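Local coordinates for beta-galactosidase BgaB (Bifidobacterium adolescentis, PDB 5VYM) that hydrolyses terminal beta-galactose residues from transgalactooligosaccharides, preferring Gal(beta1-4)Gal linkages, and is represented by the trimerisation domain of this family 42 glycosidase, at the interface of chains A and B. Coordinates in Å, arbitrary orientation; residue numbers count along the deposited sequence, not the author numbering. Chains: chain A/B, Beta-galactosidase BgaB.

Contacts 1 and 2 lie about 18 Å apart between the centres of their C-alpha atoms, and both set the 160-170 stretch of chain A against the 122-132 stretch of chain B. Contact 3 lies on the other side of the two-fold, about 29 Å from contact 1 and 39 Å from contact 2. A:Tyr94, A:Asn130 and A:Ile131 here meet B:Trp162 and B:Gln163, the reverse of the chains in contact 2, so contacts 2 and 3 sample overlapping parts of one repeated interface. Short antiparallel bridges run through all three. BgaB is reported as a trimer or tetramer; whether this pairing of isolated domains occurs there the structure alone does not show.

Contact 1: the interface of chains A and B. Residues chain A 166-170, 173, 196, 198, 207; chain B 122-124.
B:Val124 meets A:Val166, A:Asn167 and A:Val168 in the trimerisation domain of a family 42 beta-galactosidase, forming an antiparallel bridge with A:Val168. Its side chain can be followed outward. B:Val124 CB lies 3.8 Å from the backbone oxygen O of A:Asn167. CG1, anti to the backbone N (chi1 155°), reaches CG1 of A:Val166 at 3.6 Å, the two valines meeting methyl to methyl at a slant. The other branch, CG2, turns towards the hydroxyl OG1 of A:Thr196, which a water molecule in turn links to the backbone oxygen of B:Leu122 at the end of helix 117-122. Just beyond that helix, the carbonyl O of B:Gly123 is gripped by two amides, A:Thr169 N at 2.9 Å and A:Gly170 N at 2.8 Å. Both come from the same face of the carbonyl plane, the second standing 38° out of it. The hydroxyl OG1 of A:Thr169 (chi1 59°) also lies 3.1 Å from B:Gly123 O, side-on to the C=O, so any hydrogen bond would be a poor one. Farther out, the B:Leu122 side chain crosses A:Phe207 at about a right angle, CD1 reaching ring atom CD1 at 3.9 Å while the CD2 methyl touches the phenylalanine CB.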
# COMPACT_ATOMS: atom_id res chain seq x y z
N VAL A 166 -11.66 -14.21 4.27
CA VAL A 166 -10.26 -13.84 4.14
C VAL A 166 -9.68 -14.55 2.93
O VAL A 166 -9.70 -15.78 2.86
CB VAL A 166 -9.45 -14.20 5.40
CG1 VAL A 166 -7.96 -14.16 5.11
CG2 VAL A 166 -9.78 -13.26 6.54
N ASN A 167 -9.17 -13.77 1.97
CA ASN A 167 -8.52 -14.31 0.78
C ASN A 167 -7.08 -13.85 0.75
O ASN A 167 -6.81 -12.64 0.80
CB ASN A 167 -9.25 -13.87 -0.50
CG ASN A 167 -10.63 -14.48 -0.63
OD1 ASN A 167 -10.85 -15.62 -0.24
ND2 ASN A 167 -11.56 -13.71 -1.18
N VAL A 168 -6.15 -14.80 0.67
CA VAL A 168 -4.73 -14.48 0.57
C VAL A 168 -4.46 -14.01 -0.86
O VAL A 168 -4.58 -14.79 -1.81
CB VAL A 168 -3.85 -15.68 0.93
CG1 VAL A 168 -2.38 -15.30 0.83
CG2 VAL A 168 -4.18 -16.16 2.33
N THR A 169 -4.10 -12.74 -1.01
CA THR A 169 -3.91 -12.14 -2.33
C THR A 169 -2.46 -11.78 -2.63
O THR A 169 -2.09 -11.71 -3.80
CB THR A 169 -4.77 -10.88 -2.47
OG1 THR A 169 -4.41 -9.94 -1.44
CG2 THR A 169 -6.24 -11.22 -2.34
N GLY A 170 -1.64 -11.54 -1.61
CA GLY A 170 -0.26 -11.14 -1.85
C GLY A 170 0.55 -12.28 -2.43
O GLY A 170 0.48 -13.42 -1.96
N ALA A 173 2.77 -13.37 0.26
CA ALA A 173 2.12 -13.61 1.54
C ALA A 173 2.27 -15.07 1.93
O ALA A 173 1.89 -15.97 1.17
CB ALA A 173 0.64 -13.22 1.45
N THR A 196 -1.28 -14.89 8.80
CA THR A 196 -0.45 -14.69 7.63
C THR A 196 0.53 -13.55 7.89
O THR A 196 0.33 -12.72 8.77
CB THR A 196 -1.28 -14.36 6.38
OG1 THR A 196 -2.00 -13.13 6.59
CG2 THR A 196 -2.27 -15.47 6.07
N ASN A 198 3.23 -10.86 5.39
CA ASN A 198 3.47 -10.40 4.03
C ASN A 198 4.56 -9.34 4.01
O ASN A 198 4.54 -8.41 4.83
CB ASN A 198 2.17 -9.84 3.43
CG ASN A 198 2.33 -9.43 1.98
OD1 ASN A 198 2.84 -10.19 1.16
ND2 ASN A 198 1.90 -8.22 1.66
N PHE A 207 -1.17 -10.66 9.85
CA PHE A 207 -2.62 -10.63 10.00
C PHE A 207 -3.05 -11.77 10.91
O PHE A 207 -2.72 -12.93 10.65
CB PHE A 207 -3.32 -10.74 8.64
CG PHE A 207 -4.82 -10.85 8.74
CD1 PHE A 207 -5.60 -9.73 8.98
CD2 PHE A 207 -5.45 -12.07 8.58
CE1 PHE A 207 -6.98 -9.82 9.07
CE2 PHE A 207 -6.83 -12.18 8.67
CZ PHE A 207 -7.59 -11.05 8.91
N LEU B 122 -1.05 -5.99 4.15
CA LEU B 122 -1.26 -7.35 4.64
C LEU B 122 -1.24 -8.40 3.55
O LEU B 122 -1.00 -9.58 3.84
CB LEU B 122 -2.58 -7.42 5.41
CG LEU B 122 -2.68 -6.59 6.68
CD1 LEU B 122 -4.11 -6.57 7.20
CD2 LEU B 122 -1.73 -7.13 7.74
N GLY B 123 -1.48 -8.02 2.29
CA GLY B 123 -1.59 -9.01 1.24
C GLY B 123 -2.80 -9.91 1.36
O GLY B 123 -2.76 -11.06 0.93
N VAL B 124 -3.88 -9.40 1.95
CA VAL B 124 -5.09 -10.18 2.22
C VAL B 124 -6.29 -9.28 1.98
O VAL B 124 -6.29 -8.11 2.37
CB VAL B 124 -5.08 -10.73 3.66
CG1 VAL B 124 -6.49 -10.99 4.15
CG2 VAL B 124 -4.24 -12.00 3.74
O HOH W 1 -0.19 -10.87 6.11

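Contact 2: the interface of chains A and B. Residues chain A 160-163; chain B 26, 28-29, 94, 130-132.
Strand 162-163 of chain A pairs antiparallel with strand 131-132 of chain B, while A:Leu161, just before the strand, meets the loops carrying B:Ser26, B:Lys28 and B:Tyr94. In the strand pairing, B:Leu132 N donates to A:Trp162 O at 3.1 Å, and the return bond from A:Trp162 N is weak. The indole of A:Trp162 is swung back over this pairing, with CG between its own backbone N and carbonyl carbon (chi1 63°). One face then lies over the carbonyl oxygen of B:Leu132, 3.3 Å from the ring plane and displaced towards the rim, while CZ2 touches B:Leu132 CB at 3.6 Å. The two branches of A:Leu161 part company: CD1 packs against B:Ile131 at CB and CD1, both at 3.8 Å, whereas CD2 sits 3.5 Å from the phenol oxygen OH of B:Tyr94, tip to tip with a side chain that crosses it at about a right angle. B:Lys28 CB also borders CD2. At the far end of the strand, the side-chain carbonyl OE1 of A:Gln163 accepts a hydrogen bond from B:Asn130 N at 3.0 Å, the donor tilted 19° from the amide carbonyl plane.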
# COMPACT_ATOMS: atom_id res chain seq x y z
N ARG A 160 -13.02 -18.95 19.22
CA ARG A 160 -14.46 -18.87 19.31
C ARG A 160 -15.02 -17.64 18.61
O ARG A 160 -16.25 -17.45 18.60
CB ARG A 160 -14.90 -18.90 20.78
CG ARG A 160 -14.27 -20.05 21.56
CD ARG A 160 -14.54 -19.95 23.05
NE ARG A 160 -15.91 -20.31 23.39
CZ ARG A 160 -16.35 -20.48 24.63
NH1 ARG A 160 -15.52 -20.34 25.66
NH2 ARG A 160 -17.62 -20.80 24.85
N LEU A 161 -14.16 -16.80 18.04
CA LEU A 161 -14.59 -15.65 17.24
C LEU A 161 -13.52 -15.42 16.19
O LEU A 161 -12.39 -15.08 16.52
CB LEU A 161 -14.78 -14.41 18.11
CG LEU A 161 -15.34 -13.17 17.41
CD1 LEU A 161 -16.74 -13.43 16.89
CD2 LEU A 161 -15.31 -11.95 18.32
N TRP A 162 -13.88 -15.61 14.92
CA TRP A 162 -12.93 -15.54 13.82
C TRP A 162 -13.54 -14.81 12.64
O TRP A 162 -14.76 -14.83 12.44
CB TRP A 162 -12.49 -16.95 13.38
CG TRP A 162 -13.62 -17.77 12.84
CD1 TRP A 162 -13.97 -17.92 11.53
CD2 TRP A 162 -14.55 -18.56 13.59
NE1 TRP A 162 -15.06 -18.75 11.42
CE2 TRP A 162 -15.43 -19.16 12.67
CE3 TRP A 162 -14.71 -18.82 14.96
CZ2 TRP A 162 -16.47 -20.00 13.07
CZ3 TRP A 162 -15.74 -19.66 15.35
CH2 TRP A 162 -16.61 -20.24 14.41
N GLN A 163 -12.68 -14.17 11.85
CA GLN A 163 -13.10 -13.59 10.59
C GLN A 163 -13.21 -14.69 9.54
O GLN A 163 -12.28 -15.49 9.36
CB GLN A 163 -12.11 -12.52 10.14
CG GLN A 163 -12.32 -12.03 8.71
CD GLN A 163 -13.55 -11.16 8.55
OE1 GLN A 163 -14.16 -10.74 9.54
NE2 GLN A 163 -13.92 -10.88 7.31
N SER B 26 -20.43 -8.05 18.13
CA SER B 26 -20.15 -9.00 19.20
C SER B 26 -19.62 -8.25 20.41
O SER B 26 -18.78 -7.36 20.28
CB SER B 26 -19.14 -10.07 18.76
OG SER B 26 -18.76 -10.89 19.84
N LYS B 28 -17.72 -9.54 22.53
CA LYS B 28 -16.35 -9.98 22.74
C LYS B 28 -15.34 -8.98 22.18
O LYS B 28 -14.18 -8.98 22.61
CB LYS B 28 -16.14 -11.36 22.11
CG LYS B 28 -14.81 -12.02 22.44
CD LYS B 28 -14.64 -12.20 23.94
CE LYS B 28 -13.43 -13.07 24.25
NZ LYS B 28 -12.16 -12.50 23.71
N LEU B 29 -15.75 -8.14 21.23
CA LEU B 29 -14.89 -7.09 20.70
C LEU B 29 -14.62 -6.07 21.80
O LEU B 29 -15.50 -5.28 22.16
CB LEU B 29 -15.53 -6.43 19.49
CG LEU B 29 -15.70 -7.32 18.26
CD1 LEU B 29 -16.49 -6.60 17.17
CD2 LEU B 29 -14.34 -7.77 17.74
N TYR B 94 -7.84 -8.93 13.63
CA TYR B 94 -8.95 -9.12 12.70
C TYR B 94 -9.96 -7.98 12.78
O TYR B 94 -10.64 -7.69 11.78
CB TYR B 94 -9.64 -10.46 12.97
CG TYR B 94 -10.26 -10.58 14.34
CD1 TYR B 94 -9.50 -10.95 15.45
CD2 TYR B 94 -11.62 -10.33 14.53
CE1 TYR B 94 -10.07 -11.06 16.70
CE2 TYR B 94 -12.20 -10.45 15.78
CZ TYR B 94 -11.42 -10.81 16.86
OH TYR B 94 -11.99 -10.93 18.11
N ASN B 130 -16.91 -9.96 8.69
CA ASN B 130 -17.84 -11.09 8.81
C ASN B 130 -17.25 -12.07 9.82
O ASN B 130 -16.43 -12.92 9.46
CB ASN B 130 -18.08 -11.74 7.46
CG ASN B 130 -18.93 -12.99 7.56
OD1 ASN B 130 -19.79 -13.10 8.42
ND2 ASN B 130 -18.67 -13.94 6.67
N ILE B 131 -17.68 -11.96 11.07
CA ILE B 131 -17.19 -12.80 12.15
C ILE B 131 -18.24 -13.85 12.49
O ILE B 131 -19.45 -13.61 12.38
CB ILE B 131 -16.81 -11.98 13.39
CG1 ILE B 131 -17.96 -11.07 13.81
CG2 ILE B 131 -15.54 -11.18 13.14
CD1 ILE B 131 -17.66 -10.23 15.04
N LEU B 132 -17.78 -15.02 12.91
CA LEU B 132 -18.64 -16.12 13.29
C LEU B 132 -18.21 -16.66 14.65
O LEU B 132 -17.09 -16.43 15.10
CB LEU B 132 -18.61 -17.26 12.26
CG LEU B 132 -19.13 -16.92 10.86
CD1 LEU B 132 -18.95 -18.10 9.92
CD2 LEU B 132 -20.58 -16.48 10.91

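Contact 3: the interface of chains A and B. Residues chain A 94, 110, 128-131; chain B 162-164, 209.
B:Gln163 reaches chain A with CG anti to its backbone N (chi1 167°) and a bend at chi2 (73°), which lays its amide flat over the ring of A:Tyr110. This joins two trimerisation domains of the family 42 beta-galactosidase, with strand residue B:Gln163 bridged antiparallel to A:Ile131. The planes of amide and ring are 21° apart; CD stands above one face of the phenol, offset towards the rim, and CG touches CE2 at 3.5 Å. At its edge the ring is held within chain A, its hydroxyl OH donating to A:Tyr94 O at 2.7 Å, in the carbonyl plane and on a lone pair. Both ends of the glutamine amide are used. NE2 donates to the backbone oxygen of A:Glu128 at 2.9 Å, again on a lone pair, while OE1 accepts from A:Asn130 N at 2.9 Å. NE2 as donor and OE1 as acceptor both face the 128-130 backbone, which would favour one rotation of the amide, although OE1 also lies 3.0 Å from A:Asn130 O, an unfavourable pair of acceptors. That same backbone oxygen of A:Asn130 accepts from B:Asn164 N at 3.1 Å, with a weaker contribution from the side-chain ND2. Within chain B, the indole NE1 of B:Trp162 donates to B:Asn164 OD1 at 2.7 Å from above its carbonyl plane, which may help to orient the asparagine amide.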
# COMPACT_ATOMS: atom_id res chain seq x y z
N TYR A 94 0.69 9.59 -15.40
CA TYR A 94 -0.65 9.89 -14.91
C TYR A 94 -1.66 8.83 -15.33
O TYR A 94 -2.66 8.63 -14.64
CB TYR A 94 -1.09 11.27 -15.40
CG TYR A 94 -0.96 11.44 -16.89
CD1 TYR A 94 0.22 11.89 -17.46
CD2 TYR A 94 -2.02 11.12 -17.74
CE1 TYR A 94 0.35 12.04 -18.83
CE2 TYR A 94 -1.90 11.26 -19.11
CZ TYR A 94 -0.72 11.72 -19.65
OH TYR A 94 -0.60 11.87 -21.01
N TYR A 110 -7.26 6.87 -6.91
CA TYR A 110 -6.35 6.97 -8.04
C TYR A 110 -4.92 7.17 -7.58
O TYR A 110 -4.67 7.98 -6.68
CB TYR A 110 -6.77 8.12 -8.96
CG TYR A 110 -5.67 8.63 -9.86
CD1 TYR A 110 -5.41 8.03 -11.09
CD2 TYR A 110 -4.89 9.72 -9.49
CE1 TYR A 110 -4.41 8.49 -11.92
CE2 TYR A 110 -3.88 10.19 -10.31
CZ TYR A 110 -3.65 9.57 -11.52
OH TYR A 110 -2.64 10.04 -12.34
N GLU A 128 -10.19 10.03 -8.06
CA GLU A 128 -10.50 9.36 -9.32
C GLU A 128 -9.57 9.88 -10.40
O GLU A 128 -8.99 10.96 -10.28
CB GLU A 128 -11.96 9.59 -9.72
CG GLU A 128 -12.31 11.06 -9.93
CD GLU A 128 -13.66 11.24 -10.59
OE1 GLU A 128 -14.43 10.25 -10.65
OE2 GLU A 128 -13.96 12.37 -11.04
N PHE A 129 -9.43 9.08 -11.45
CA PHE A 129 -8.71 9.50 -12.64
C PHE A 129 -9.48 10.62 -13.33
O PHE A 129 -10.60 10.40 -13.80
CB PHE A 129 -8.52 8.31 -13.58
CG PHE A 129 -7.84 8.64 -14.87
CD1 PHE A 129 -6.54 9.12 -14.90
CD2 PHE A 129 -8.51 8.45 -16.08
CE1 PHE A 129 -5.92 9.41 -16.10
CE2 PHE A 129 -7.89 8.75 -17.28
CZ PHE A 129 -6.60 9.23 -17.29
N ASN A 130 -8.90 11.81 -13.37
CA ASN A 130 -9.60 13.00 -13.86
C ASN A 130 -8.65 13.82 -14.72
O ASN A 130 -7.65 14.35 -14.22
CB ASN A 130 -10.13 13.83 -12.69
CG ASN A 130 -10.97 15.01 -13.15
OD1 ASN A 130 -11.42 15.06 -14.29
ND2 ASN A 130 -11.18 15.97 -12.25
N ILE A 131 -8.96 13.92 -16.01
CA ILE A 131 -8.18 14.70 -16.96
C ILE A 131 -9.06 15.83 -17.46
O ILE A 131 -10.07 15.60 -18.13
CB ILE A 131 -7.69 13.84 -18.14
CG1 ILE A 131 -6.87 12.66 -17.63
CG2 ILE A 131 -6.87 14.69 -19.09
CD1 ILE A 131 -5.59 13.05 -16.91
N TRP B 162 -3.44 17.09 -17.94
CA TRP B 162 -3.00 16.97 -16.56
C TRP B 162 -4.04 16.21 -15.75
O TRP B 162 -5.21 16.11 -16.13
CB TRP B 162 -2.76 18.35 -15.94
CG TRP B 162 -3.98 19.22 -15.97
CD1 TRP B 162 -4.99 19.26 -15.05
CD2 TRP B 162 -4.33 20.17 -16.99
NE1 TRP B 162 -5.94 20.18 -15.43
CE2 TRP B 162 -5.56 20.75 -16.61
CE3 TRP B 162 -3.72 20.59 -18.17
CZ2 TRP B 162 -6.19 21.73 -17.38
CZ3 TRP B 162 -4.35 21.56 -18.94
CH2 TRP B 162 -5.57 22.12 -18.54
N GLN B 163 -3.59 15.67 -14.62
CA GLN B 163 -4.46 15.04 -13.64
C GLN B 163 -4.80 16.06 -12.56
O GLN B 163 -3.90 16.61 -11.91
CB GLN B 163 -3.78 13.81 -13.03
CG GLN B 163 -4.47 13.28 -11.78
CD GLN B 163 -5.77 12.57 -12.08
OE1 GLN B 163 -5.98 12.06 -13.19
NE2 GLN B 163 -6.66 12.52 -11.10
N ASN B 164 -6.09 16.32 -12.37
CA ASN B 164 -6.52 17.35 -11.43
C ASN B 164 -6.50 16.86 -9.99
O ASN B 164 -6.23 17.65 -9.07
CB ASN B 164 -7.92 17.84 -11.78
CG ASN B 164 -8.09 18.13 -13.26
OD1 ASN B 164 -7.81 19.23 -13.72
ND2 ASN B 164 -8.55 17.13 -14.00
N GLY B 209 2.32 13.68 -13.13
CA GLY B 209 0.89 13.84 -13.27
C GLY B 209 0.40 14.60 -14.48
O GLY B 209 -0.81 14.82 -14.61